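PDB 3RZA: tripeptidase from Staphylococcus aureus subsp. aureus, which probably releases the N-terminal residue from tripeptides, as a metal-dependent aminopeptidase of the M20 peptidase family. Local coordinates for residues 183-188 / 382-387; 194-199 / 318-323; 307-312 / 348-353; 341-346 / 355-360. One frame throughout, in Å; residues are numbered along the deposited sequence.

Contact 1: 183-188 / 382-387; sequences YAIDAS and SQVLEI. With ZN (zinc ion), chain C.
The phenol of Tyr183, whose ring packs on Ile387, has its OH hydrogen-bonded to the main-chain carbonyl of Val319 in helix 318-329. That bond fixes the far end of the ring, while the CE2 corner of Tyr183 rests against the methyl branch of Ile387, CE2 to CG2 3.6 Å. The methyl comes in at a slant and also lies near CD2. With CG2 of Ile387 anti to the backbone N (chi1 -72°), it is this methyl and not the CG1 arm that meets the ring. Two residues after Tyr183, Ile185 stretches its chain (chi2 170°) until CD1 reaches Val384 CG2 at 3.9 Å, the two side chains meeting nearly at a right angle. These buried, wholly apolar meetings seat helix 374-393 beside strand 181-184 of the central sheet in the catalytic domain. Helix 128-147 packs against the same spot, Met137 on Ile185 and Val140 on Val384. Past the strand the chain bends at Ile185, the centre of an inverse gamma turn with a weak Asp186 N to Ala184 O bond of 3.1 Å. Beyond this corner Asp186 OD1, also hydrogen-bonded to Tyr362 OH, binds the zinc ion at 2.1 Å, together with water 1, His98 and Asp129.

Contact 2: 194-199 / 318-323; sequences TVVGAP and AVVKIA
Two apolar valines and a threonine–alanine pair carry this contact, and no hydrogen bond crosses it. The purely apolar meeting is that of Val196 with Val320: Val196 CG1 lies 3.9 Å from Val320 CG1 and 4.0 Å from Val320 CG2, so one methyl of the strand residue faces the fork of the helix residue. The two side chains are set about at right angles. Val196 has CG1 beside its backbone N and anti to the carbonyl carbon (chi1 -59°), which sends that methyl to the helix. The mixed contact joins Thr194 and Ala323. Here the lone methyl of Ala323 is met by both branches of the threonine, 3.4 Å from Thr194 OG1 and 4.0 Å from Thr194 CG2, which is van der Waals packing around a small residue. The near-equal spacing of the two CA pairs, 6.9 Å for Thr194–Ala323 and 7.2 Å for Val196–Val320, reflects one turn of helix matched to alternate residues of the strand. Thr336 touches both valines, and Val356 touches both Thr194 and Val320, so neighbouring strands share the interface. All four touching residues are buried, as expected where helix 318-329 lies on one face of the central sheet of an alpha/beta domain.

Contact 3: 307-312 / 348-353; sequences SYPGFK and INTFGI
Pro309 and Phe311, at an irregular strand end, lie beside a turn that brings up Thr350 and Asn349, with CA atoms 8.0 Å apart for Pro309–Thr350 and 7.4 Å for Phe311–Asn349. Pro309 lies in the break of strand 299-312 and Phe311 where the strand resumes; Asn349 and Thr350 belong to the turn after helix 344-348. That turn is closed by Phe351 N bonding to Ile348 O and Gly352 N to Asn349 O. Among the side chains, the amide of Asn349 lies over one face of the Phe311 ring. Its ND2 sits 3.3 Å above the ring plane, over the centre, and the amide and ring planes are 32° apart. Phe311 CG lies between the backbone N and the carbonyl carbon (chi1 69°), which brings the ring under the amide. At the outer end, Pro309 CG presses on Thr350 CG2 at 3.4 Å, a tight carbon pair, while Thr350 OG1 is hydrogen-bonded to Ile347 O. The amide itself is anchored elsewhere: ND2 is hydrogen-bonded to Ser355 O and weakly to Gly345 O. With its N-H groups thus engaged, Asn349 probably meets Phe311 chiefly as a tilted face contact, its polar bonds serving the neighbouring strand and helix.

Contact 4: 341-346 / 355-360; sequences GGSDGS and SVILGV
Ser343 and Gly345 receive the end of Ile357, whose CD1 lies 3.4 Å from Ser343 OG and 3.8 Å from Gly345 CA. The isoleucine is the conformationally unusual partner. Its chi1 of -32° falls well short of a staggered angle, with CG1 still on the N side and roughly anti to the carbonyl carbon. The next bond turns CD1 aside (chi2 -60°), and the methyl thus comes up under the start of helix 344-348, where glycine presents its bare CA. Ser343 meets it with a hydroxyl held between the backbone N and the carbonyl carbon (chi1 80°). In that position the oxygen also reaches forward to the first turn of the helix and acts as N-cap, Ser343 OG accepting a weak bond from Gly345 N at 3.1 Å. The main chain tightens the same turn through Ser346 N to Ser343 O, 2.9 Å. Ser355 adds a looser touch, its CB 4.2 Å from Gly345 O; its hydroxyl is hydrogen-bonded to Tyr94 OH. Strand 355-359 thus gives Ser355 and Ile357 to this helix, whereas Val356 between them faces helix 318-329. Gly342 N is hydrogen-bonded to a citrate probably left from crystallisation, and the Ser343 side chain is about 7 Å from the zinc ion. The arrangement is that of a glycine-rich loop leading into an N-capped helix over a central strand of an alpha/beta domain, consistent with a wall of the metal-site pocket.

Overall arrangement
The four contacts surround neighbouring strands of one mixed sheet, in which 355-359 lies between 181-184 and 194-209, and 194-209 also pairs with 299-312. Contact 4 is central, its centre 9 Å from contact 2 and 10 Å from contacts 1 and 3; contacts 1 and 3 are farthest apart, 18 Å between centres. Contact 1 closes a long loop that encloses the others along the chain. Contact 3 interleaves with contacts 2 and 4, while contact 2 closes before contact 4 opens. Helices 374-393, 318-329 and 344-348 are thereby joined to a shared sheet, with the zinc site at the ends of its strands.

Contact 1: 183-188 / 382-387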
loop_
_atom_site.group_PDB
_atom_site.type_symbol
_atom_site.label_atom_id
_atom_site.label_comp_id
_atom_site.label_asym_id
_atom_site.label_seq_id
_atom_site.Cartn_x
_atom_site.Cartn_y
_atom_site.Cartn_z
ATOM N N TYR A 183 -6.149 -41.156 1.846
ATOM C CA TYR A 183 -6.796 -40.232 0.942
ATOM C C TYR A 183 -7.221 -38.979 1.658
ATOM O O TYR A 183 -7.951 -39.062 2.651
ATOM C CB TYR A 183 -8.018 -40.887 0.321
ATOM C CG TYR A 183 -7.653 -42.128 -0.434
ATOM C CD1 TYR A 183 -7.089 -42.045 -1.711
ATOM C CD2 TYR A 183 -7.771 -43.396 0.169
ATOM C CE1 TYR A 183 -6.712 -43.200 -2.403
ATOM C CE2 TYR A 183 -7.388 -44.550 -0.510
ATOM C CZ TYR A 183 -6.865 -44.450 -1.798
ATOM O OH TYR A 183 -6.459 -45.602 -2.462
ATOM N N ALA A 184 -6.779 -37.824 1.162
ATOM C CA ALA A 184 -7.359 -36.533 1.554
ATOM C C ALA A 184 -8.553 -36.251 0.651
ATOM O O ALA A 184 -8.397 -36.172 -0.555
ATOM C CB ALA A 184 -6.323 -35.443 1.466
ATOM N N ILE A 185 -9.747 -36.135 1.242
ATOM C CA ILE A 185 -10.985 -35.929 0.494
ATOM C C ILE A 185 -11.162 -34.416 0.351
ATOM O O ILE A 185 -12.009 -33.803 1.019
ATOM C CB ILE A 185 -12.231 -36.607 1.209
ATOM C CG1 ILE A 185 -11.936 -38.091 1.578
ATOM C CG2 ILE A 185 -13.484 -36.521 0.316
ATOM C CD1 ILE A 185 -13.005 -38.726 2.473
ATOM N N ASP A 186 -10.329 -33.801 -0.495
ATOM C CA ASP A 186 -10.160 -32.344 -0.500
ATOM C C ASP A 186 -9.405 -31.772 -1.752
ATOM O O ASP A 186 -8.593 -30.873 -1.617
ATOM C CB ASP A 186 -9.416 -31.920 0.807
ATOM C CG ASP A 186 -9.425 -30.407 1.051
ATOM O OD1 ASP A 186 -10.425 -29.748 0.713
ATOM O OD2 ASP A 186 -8.433 -29.875 1.606
ATOM N N ALA A 187 -9.712 -32.278 -2.948
ATOM C CA ALA A 187 -9.141 -31.749 -4.216
ATOM C C ALA A 187 -10.198 -30.966 -5.008
ATOM O O ALA A 187 -11.360 -31.385 -5.073
ATOM C CB ALA A 187 -8.592 -32.885 -5.048
ATOM N N SER A 188 -9.798 -29.826 -5.590
ATOM C CA SER A 188 -10.624 -29.096 -6.575
ATOM C C SER A 188 -10.516 -29.797 -7.919
ATOM O O SER A 188 -9.718 -29.424 -8.776
ATOM C CB SER A 188 -10.175 -27.630 -6.698
ATOM O OG SER A 188 -10.356 -26.938 -5.473
ATOM N N SER A 382 -20.348 -42.556 -2.461
ATOM C CA SER A 382 -20.267 -43.887 -3.109
ATOM C C SER A 382 -18.815 -44.302 -3.396
ATOM O O SER A 382 -18.476 -45.473 -3.217
ATOM C CB SER A 382 -21.089 -43.907 -4.387
ATOM O OG SER A 382 -22.436 -43.627 -4.075
ATOM N N GLN A 383 -17.962 -43.329 -3.784
ATOM C CA GLN A 383 -16.546 -43.609 -4.060
ATOM C C GLN A 383 -15.764 -43.965 -2.799
ATOM O O GLN A 383 -15.032 -44.924 -2.804
ATOM C CB GLN A 383 -15.850 -42.445 -4.750
ATOM C CG GLN A 383 -14.524 -42.865 -5.427
ATOM C CD GLN A 383 -13.650 -41.723 -5.829
ATOM O OE1 GLN A 383 -13.926 -40.546 -5.523
ATOM N NE2 GLN A 383 -12.555 -42.056 -6.524
ATOM N N VAL A 384 -15.912 -43.180 -1.739
ATOM C CA VAL A 384 -15.266 -43.503 -0.455
ATOM C C VAL A 384 -15.684 -44.917 0.032
ATOM O O VAL A 384 -14.822 -45.691 0.495
ATOM C CB VAL A 384 -15.578 -42.473 0.643
ATOM C CG1 VAL A 384 -14.925 -42.884 1.960
ATOM C CG2 VAL A 384 -15.123 -41.044 0.231
ATOM N N LEU A 385 -16.980 -45.256 -0.102
ATOM C CA LEU A 385 -17.457 -46.598 0.236
ATOM C C LEU A 385 -16.779 -47.689 -0.635
ATOM O O LEU A 385 -16.410 -48.745 -0.129
ATOM C CB LEU A 385 -18.990 -46.696 0.110
ATOM C CG LEU A 385 -19.594 -48.093 0.368
ATOM C CD1 LEU A 385 -19.186 -48.597 1.773
ATOM C CD2 LEU A 385 -21.082 -48.061 0.201
ATOM N N GLU A 386 -16.653 -47.421 -1.937
ATOM C CA GLU A 386 -16.062 -48.366 -2.868
ATOM C C GLU A 386 -14.581 -48.596 -2.564
ATOM O O GLU A 386 -14.120 -49.736 -2.606
ATOM C CB GLU A 386 -16.249 -47.868 -4.295
ATOM C CG GLU A 386 -15.933 -48.863 -5.371
ATOM C CD GLU A 386 -16.845 -50.082 -5.385
ATOM O OE1 GLU A 386 -17.997 -50.011 -4.904
ATOM O OE2 GLU A 386 -16.395 -51.116 -5.893
ATOM N N ILE A 387 -13.864 -47.522 -2.223
ATOM C CA ILE A 387 -12.436 -47.602 -1.820
ATOM C C ILE A 387 -12.231 -48.484 -0.585
ATOM O O ILE A 387 -11.318 -49.301 -0.561
ATOM C CB ILE A 387 -11.832 -46.174 -1.554
ATOM C CG1 ILE A 387 -11.650 -45.426 -2.873
ATOM C CG2 ILE A 387 -10.499 -46.266 -0.771
ATOM C CD1 ILE A 387 -11.294 -43.961 -2.730
HETATM ZN ZN ZN C . -10.235 -27.814 1.616
HETATM O O HOH W 1 -8.909 -26.499 0.685
#

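Contact 2: 194-199 / 318-323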
loop_
_atom_site.group_PDB
_atom_site.type_symbol
_atom_site.label_atom_id
_atom_site.label_comp_id
_atom_site.label_asym_id
_atom_site.label_seq_id
_atom_site.Cartn_x
_atom_site.Cartn_y
_atom_site.Cartn_z
ATOM N N THR A 194 -8.111 -38.064 -9.317
ATOM C CA THR A 194 -7.208 -38.204 -8.155
ATOM C C THR A 194 -5.980 -37.340 -8.395
ATOM O O THR A 194 -5.341 -37.460 -9.427
ATOM C CB THR A 194 -6.748 -39.689 -7.981
ATOM O OG1 THR A 194 -7.894 -40.525 -7.931
ATOM C CG2 THR A 194 -5.935 -39.883 -6.709
ATOM N N VAL A 195 -5.668 -36.456 -7.440
ATOM C CA VAL A 195 -4.417 -35.740 -7.433
ATOM C C VAL A 195 -3.315 -36.668 -6.895
ATOM O O VAL A 195 -3.387 -37.084 -5.731
ATOM C CB VAL A 195 -4.495 -34.496 -6.534
ATOM C CG1 VAL A 195 -3.128 -33.855 -6.407
ATOM C CG2 VAL A 195 -5.553 -33.510 -7.051
ATOM N N VAL A 196 -2.314 -36.962 -7.725
ATOM C CA VAL A 196 -1.158 -37.854 -7.355
ATOM C C VAL A 196 0.132 -37.104 -7.051
ATOM O O VAL A 196 1.135 -37.718 -6.645
ATOM C CB VAL A 196 -0.892 -38.964 -8.430
ATOM C CG1 VAL A 196 -2.164 -39.841 -8.590
ATOM C CG2 VAL A 196 -0.411 -38.364 -9.816
ATOM N N GLY A 197 0.111 -35.783 -7.211
ATOM C CA GLY A 197 1.242 -34.978 -6.886
ATOM C C GLY A 197 0.827 -33.556 -6.685
ATOM O O GLY A 197 -0.196 -33.132 -7.213
ATOM N N ALA A 198 1.623 -32.828 -5.905
ATOM C CA ALA A 198 1.353 -31.422 -5.548
ATOM C C ALA A 198 2.715 -30.751 -5.374
ATOM O O ALA A 198 3.680 -31.442 -5.044
ATOM C CB ALA A 198 0.520 -31.353 -4.241
ATOM N N PRO A 199 2.815 -29.416 -5.613
ATOM C CA PRO A 199 4.119 -28.742 -5.598
ATOM C C PRO A 199 4.594 -28.362 -4.192
ATOM O O PRO A 199 3.810 -28.432 -3.212
ATOM C CB PRO A 199 3.845 -27.480 -6.395
ATOM C CG PRO A 199 2.451 -27.108 -5.973
ATOM C CD PRO A 199 1.724 -28.429 -5.707
ATOM N N ALA A 318 -0.300 -48.918 -4.940
ATOM C CA ALA A 318 -1.621 -49.402 -4.499
ATOM C C ALA A 318 -2.624 -48.283 -4.253
ATOM O O ALA A 318 -3.775 -48.376 -4.686
ATOM C CB ALA A 318 -1.481 -50.253 -3.220
ATOM N N VAL A 319 -2.177 -47.231 -3.555
ATOM C CA VAL A 319 -3.043 -46.091 -3.234
ATOM C C VAL A 319 -3.642 -45.391 -4.472
ATOM O O VAL A 319 -4.809 -44.973 -4.441
ATOM C CB VAL A 319 -2.328 -45.059 -2.299
ATOM C CG1 VAL A 319 -1.121 -44.388 -2.988
ATOM C CG2 VAL A 319 -3.315 -44.031 -1.792
ATOM N N VAL A 320 -2.865 -45.290 -5.551
ATOM C CA VAL A 320 -3.332 -44.672 -6.800
ATOM C C VAL A 320 -4.270 -45.609 -7.549
ATOM O O VAL A 320 -5.339 -45.203 -7.995
ATOM C CB VAL A 320 -2.153 -44.291 -7.729
ATOM C CG1 VAL A 320 -2.667 -43.644 -9.010
ATOM C CG2 VAL A 320 -1.140 -43.368 -7.017
ATOM N N LYS A 321 -3.867 -46.870 -7.672
ATOM C CA LYS A 321 -4.657 -47.885 -8.386
ATOM C C LYS A 321 -6.031 -48.153 -7.760
ATOM O O LYS A 321 -7.020 -48.287 -8.470
ATOM C CB LYS A 321 -3.862 -49.198 -8.509
ATOM C CG LYS A 321 -2.587 -49.077 -9.403
ATOM C CD LYS A 321 -2.944 -49.166 -10.899
ATOM C CE LYS A 321 -1.993 -48.373 -11.826
ATOM N NZ LYS A 321 -2.394 -46.928 -12.057
ATOM N N ILE A 322 -6.097 -48.186 -6.434
ATOM C CA ILE A 322 -7.383 -48.331 -5.716
ATOM C C ILE A 322 -8.317 -47.105 -5.943
ATOM O O ILE A 322 -9.528 -47.276 -6.183
ATOM C CB ILE A 322 -7.156 -48.629 -4.215
ATOM C CG1 ILE A 322 -6.499 -50.016 -4.042
ATOM C CG2 ILE A 322 -8.462 -48.568 -3.452
ATOM C CD1 ILE A 322 -5.798 -50.227 -2.677
ATOM N N ALA A 323 -7.760 -45.892 -5.962
ATOM C CA ALA A 323 -8.568 -44.674 -6.267
ATOM C C ALA A 323 -9.125 -44.696 -7.694
ATOM O O ALA A 323 -10.309 -44.354 -7.934
ATOM C CB ALA A 323 -7.736 -43.392 -6.043
#

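Contact 3: 307-312 / 348-353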
loop_
_atom_site.group_PDB
_atom_site.type_symbol
_atom_site.label_atom_id
_atom_site.label_comp_id
_atom_site.label_asym_id
_atom_site.label_seq_id
_atom_site.Cartn_x
_atom_site.Cartn_y
_atom_site.Cartn_z
ATOM N N SER A 307 5.888 -22.957 2.822
ATOM C CA SER A 307 4.490 -23.200 3.234
ATOM C C SER A 307 4.176 -24.714 3.359
ATOM O O SER A 307 3.590 -25.155 4.349
ATOM C CB SER A 307 3.518 -22.559 2.253
ATOM O OG SER A 307 3.806 -21.183 2.045
ATOM N N TYR A 308 4.568 -25.492 2.354
ATOM C CA TYR A 308 4.405 -26.949 2.409
ATOM C C TYR A 308 5.332 -27.624 1.406
ATOM O O TYR A 308 5.710 -27.001 0.420
ATOM C CB TYR A 308 2.931 -27.353 2.150
ATOM C CG TYR A 308 2.294 -26.647 0.970
ATOM C CD1 TYR A 308 2.486 -27.109 -0.321
ATOM C CD2 TYR A 308 1.492 -25.534 1.153
ATOM C CE1 TYR A 308 1.920 -26.463 -1.418
ATOM C CE2 TYR A 308 0.896 -24.879 0.044
ATOM C CZ TYR A 308 1.129 -25.366 -1.233
ATOM O OH TYR A 308 0.624 -24.760 -2.341
ATOM N N PRO A 309 5.715 -28.893 1.657
ATOM C CA PRO A 309 6.553 -29.601 0.692
ATOM C C PRO A 309 5.738 -30.336 -0.376
ATOM O O PRO A 309 4.633 -30.804 -0.099
ATOM C CB PRO A 309 7.335 -30.586 1.562
ATOM C CG PRO A 309 6.399 -30.901 2.705
ATOM C CD PRO A 309 5.485 -29.700 2.875
ATOM N N GLY A 310 6.316 -30.450 -1.571
ATOM C CA GLY A 310 5.714 -31.181 -2.674
ATOM C C GLY A 310 5.868 -32.674 -2.549
ATOM O O GLY A 310 6.637 -33.153 -1.734
ATOM N N PHE A 311 5.071 -33.400 -3.320
ATOM C CA PHE A 311 5.168 -34.848 -3.425
ATOM C C PHE A 311 4.721 -35.303 -4.821
ATOM O O PHE A 311 4.159 -34.527 -5.613
ATOM C CB PHE A 311 4.336 -35.536 -2.327
ATOM C CG PHE A 311 2.843 -35.390 -2.504
ATOM C CD1 PHE A 311 2.177 -34.265 -2.037
ATOM C CD2 PHE A 311 2.095 -36.382 -3.151
ATOM C CE1 PHE A 311 0.803 -34.124 -2.213
ATOM C CE2 PHE A 311 0.723 -36.238 -3.346
ATOM C CZ PHE A 311 0.078 -35.114 -2.868
ATOM N N LYS A 312 5.032 -36.548 -5.124
ATOM C CA LYS A 312 4.569 -37.212 -6.332
ATOM C C LYS A 312 4.537 -38.680 -5.978
ATOM O O LYS A 312 5.578 -39.245 -5.635
ATOM C CB LYS A 312 5.533 -36.946 -7.500
ATOM C CG LYS A 312 5.204 -37.673 -8.868
ATOM C CD LYS A 312 3.875 -37.232 -9.479
ATOM C CE LYS A 312 3.536 -38.028 -10.752
ATOM N NZ LYS A 312 3.011 -39.460 -10.490
ATOM N N ILE A 348 0.857 -35.001 5.406
ATOM C CA ILE A 348 0.749 -36.392 5.863
ATOM C C ILE A 348 1.737 -37.289 5.113
ATOM O O ILE A 348 2.348 -38.162 5.724
ATOM C CB ILE A 348 -0.709 -36.964 5.708
ATOM C CG1 ILE A 348 -1.721 -36.152 6.554
ATOM C CG2 ILE A 348 -0.753 -38.502 6.038
ATOM C CD1 ILE A 348 -2.078 -36.743 7.855
ATOM N N ASN A 349 1.911 -37.041 3.806
ATOM C CA ASN A 349 2.999 -37.671 3.027
ATOM C C ASN A 349 4.387 -37.575 3.678
ATOM O O ASN A 349 5.139 -38.538 3.610
ATOM C CB ASN A 349 3.066 -37.134 1.565
ATOM C CG ASN A 349 2.126 -37.891 0.602
ATOM O OD1 ASN A 349 2.260 -39.093 0.417
ATOM N ND2 ASN A 349 1.175 -37.170 -0.009
ATOM N N THR A 350 4.701 -36.453 4.348
ATOM C CA THR A 350 6.001 -36.309 5.077
ATOM C C THR A 350 6.168 -37.242 6.299
ATOM O O THR A 350 7.285 -37.453 6.757
ATOM C CB THR A 350 6.311 -34.843 5.543
ATOM O OG1 THR A 350 5.583 -34.533 6.743
ATOM C CG2 THR A 350 6.003 -33.816 4.436
ATOM N N PHE A 351 5.065 -37.798 6.802
ATOM C CA PHE A 351 5.099 -38.879 7.806
ATOM C C PHE A 351 5.396 -40.274 7.205
ATOM O O PHE A 351 5.453 -41.241 7.946
ATOM C CB PHE A 351 3.761 -38.970 8.603
ATOM C CG PHE A 351 3.245 -37.650 9.154
ATOM C CD1 PHE A 351 4.103 -36.593 9.509
ATOM C CD2 PHE A 351 1.872 -37.492 9.376
ATOM C CE1 PHE A 351 3.578 -35.385 10.035
ATOM C CE2 PHE A 351 1.342 -36.290 9.900
ATOM C CZ PHE A 351 2.194 -35.241 10.223
ATOM N N GLY A 352 5.538 -40.389 5.882
ATOM C CA GLY A 352 5.787 -41.682 5.224
ATOM C C GLY A 352 4.553 -42.523 4.922
ATOM O O GLY A 352 4.690 -43.694 4.622
ATOM N N ILE A 353 3.352 -41.931 5.008
ATOM C CA ILE A 353 2.100 -42.610 4.658
ATOM C C ILE A 353 1.685 -42.101 3.263
ATOM O O ILE A 353 1.238 -40.945 3.168
ATOM C CB ILE A 353 0.956 -42.293 5.703
ATOM C CG1 ILE A 353 1.355 -42.714 7.131
ATOM C CG2 ILE A 353 -0.327 -42.987 5.304
ATOM C CD1 ILE A 353 0.341 -42.305 8.200
#

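Contact 4: 341-346 / 355-360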
loop_
_atom_site.group_PDB
_atom_site.type_symbol
_atom_site.label_atom_id
_atom_site.label_comp_id
_atom_site.label_asym_id
_atom_site.label_seq_id
_atom_site.Cartn_x
_atom_site.Cartn_y
_atom_site.Cartn_z
ATOM N N GLY A 341 -1.710 -26.669 -5.842
ATOM C CA GLY A 341 -1.554 -26.247 -4.456
ATOM C C GLY A 341 -1.488 -27.394 -3.465
ATOM O O GLY A 341 -1.421 -28.570 -3.842
ATOM N N GLY A 342 -1.547 -27.033 -2.196
ATOM C CA GLY A 342 -1.357 -27.964 -1.097
ATOM C C GLY A 342 -2.661 -28.406 -0.443
ATOM O O GLY A 342 -3.731 -27.924 -0.768
ATOM N N SER A 343 -2.537 -29.348 0.472
ATOM C CA SER A 343 -3.654 -29.855 1.271
ATOM C C SER A 343 -3.019 -30.546 2.452
ATOM O O SER A 343 -1.773 -30.655 2.512
ATOM C CB SER A 343 -4.497 -30.847 0.459
ATOM O OG SER A 343 -3.901 -32.129 0.428
ATOM N N ASP A 344 -3.836 -31.069 3.364
ATOM C CA ASP A 344 -3.304 -31.849 4.488
ATOM C C ASP A 344 -2.525 -33.084 4.058
ATOM O O ASP A 344 -1.618 -33.517 4.776
ATOM C CB ASP A 344 -4.415 -32.246 5.478
ATOM C CG ASP A 344 -4.936 -31.048 6.287
ATOM O OD1 ASP A 344 -4.174 -30.093 6.566
ATOM O OD2 ASP A 344 -6.114 -31.065 6.634
ATOM N N GLY A 345 -2.872 -33.626 2.893
ATOM C CA GLY A 345 -2.101 -34.674 2.246
ATOM C C GLY A 345 -0.652 -34.357 1.964
ATOM O O GLY A 345 0.166 -35.257 1.989
ATOM N N SER A 346 -0.343 -33.079 1.706
ATOM C CA SER A 346 1.043 -32.613 1.532
ATOM C C SER A 346 1.863 -32.798 2.806
ATOM O O SER A 346 3.050 -33.100 2.728
ATOM C CB SER A 346 1.097 -31.128 1.128
ATOM O OG SER A 346 0.314 -30.827 -0.030
ATOM N N SER A 355 -0.112 -40.769 0.334
ATOM C CA SER A 355 -1.404 -40.102 0.347
ATOM C C SER A 355 -1.642 -39.392 -0.974
ATOM O O SER A 355 -0.750 -38.737 -1.488
ATOM C CB SER A 355 -1.480 -39.121 1.503
ATOM O OG SER A 355 -1.211 -39.772 2.738
ATOM N N VAL A 356 -2.850 -39.551 -1.512
ATOM C CA VAL A 356 -3.306 -38.858 -2.719
ATOM C C VAL A 356 -4.618 -38.161 -2.357
ATOM O O VAL A 356 -5.211 -38.452 -1.306
ATOM C CB VAL A 356 -3.481 -39.865 -3.913
ATOM C CG1 VAL A 356 -2.172 -40.654 -4.124
ATOM C CG2 VAL A 356 -4.629 -40.793 -3.678
ATOM N N ILE A 357 -5.060 -37.246 -3.215
ATOM C CA ILE A 357 -6.114 -36.307 -2.880
ATOM C C ILE A 357 -7.261 -36.552 -3.864
ATOM O O ILE A 357 -7.056 -36.474 -5.077
ATOM C CB ILE A 357 -5.650 -34.805 -2.951
ATOM C CG1 ILE A 357 -4.165 -34.635 -2.584
ATOM C CG2 ILE A 357 -6.510 -33.917 -2.035
ATOM C CD1 ILE A 357 -3.818 -35.115 -1.134
ATOM N N LEU A 358 -8.449 -36.858 -3.332
ATOM C CA LEU A 358 -9.614 -37.187 -4.135
ATOM C C LEU A 358 -10.358 -35.924 -4.516
ATOM O O LEU A 358 -10.581 -35.052 -3.663
ATOM C CB LEU A 358 -10.571 -38.089 -3.353
ATOM C CG LEU A 358 -10.029 -39.425 -2.868
ATOM C CD1 LEU A 358 -11.105 -40.114 -2.006
ATOM C CD2 LEU A 358 -9.564 -40.313 -4.040
ATOM N N GLY A 359 -10.781 -35.843 -5.777
ATOM C CA GLY A 359 -11.654 -34.773 -6.224
ATOM C C GLY A 359 -12.969 -34.796 -5.471
ATOM O O GLY A 359 -13.576 -35.860 -5.337
ATOM N N VAL A 360 -13.368 -33.637 -4.928
ATOM C CA VAL A 360 -14.625 -33.471 -4.211
ATOM C C VAL A 360 -15.760 -32.947 -5.145
ATOM O O VAL A 360 -16.956 -33.104 -4.827
ATOM C CB VAL A 360 -14.436 -32.520 -2.982
ATOM C CG1 VAL A 360 -15.752 -32.322 -2.205
ATOM C CG2 VAL A 360 -13.369 -33.081 -2.048
#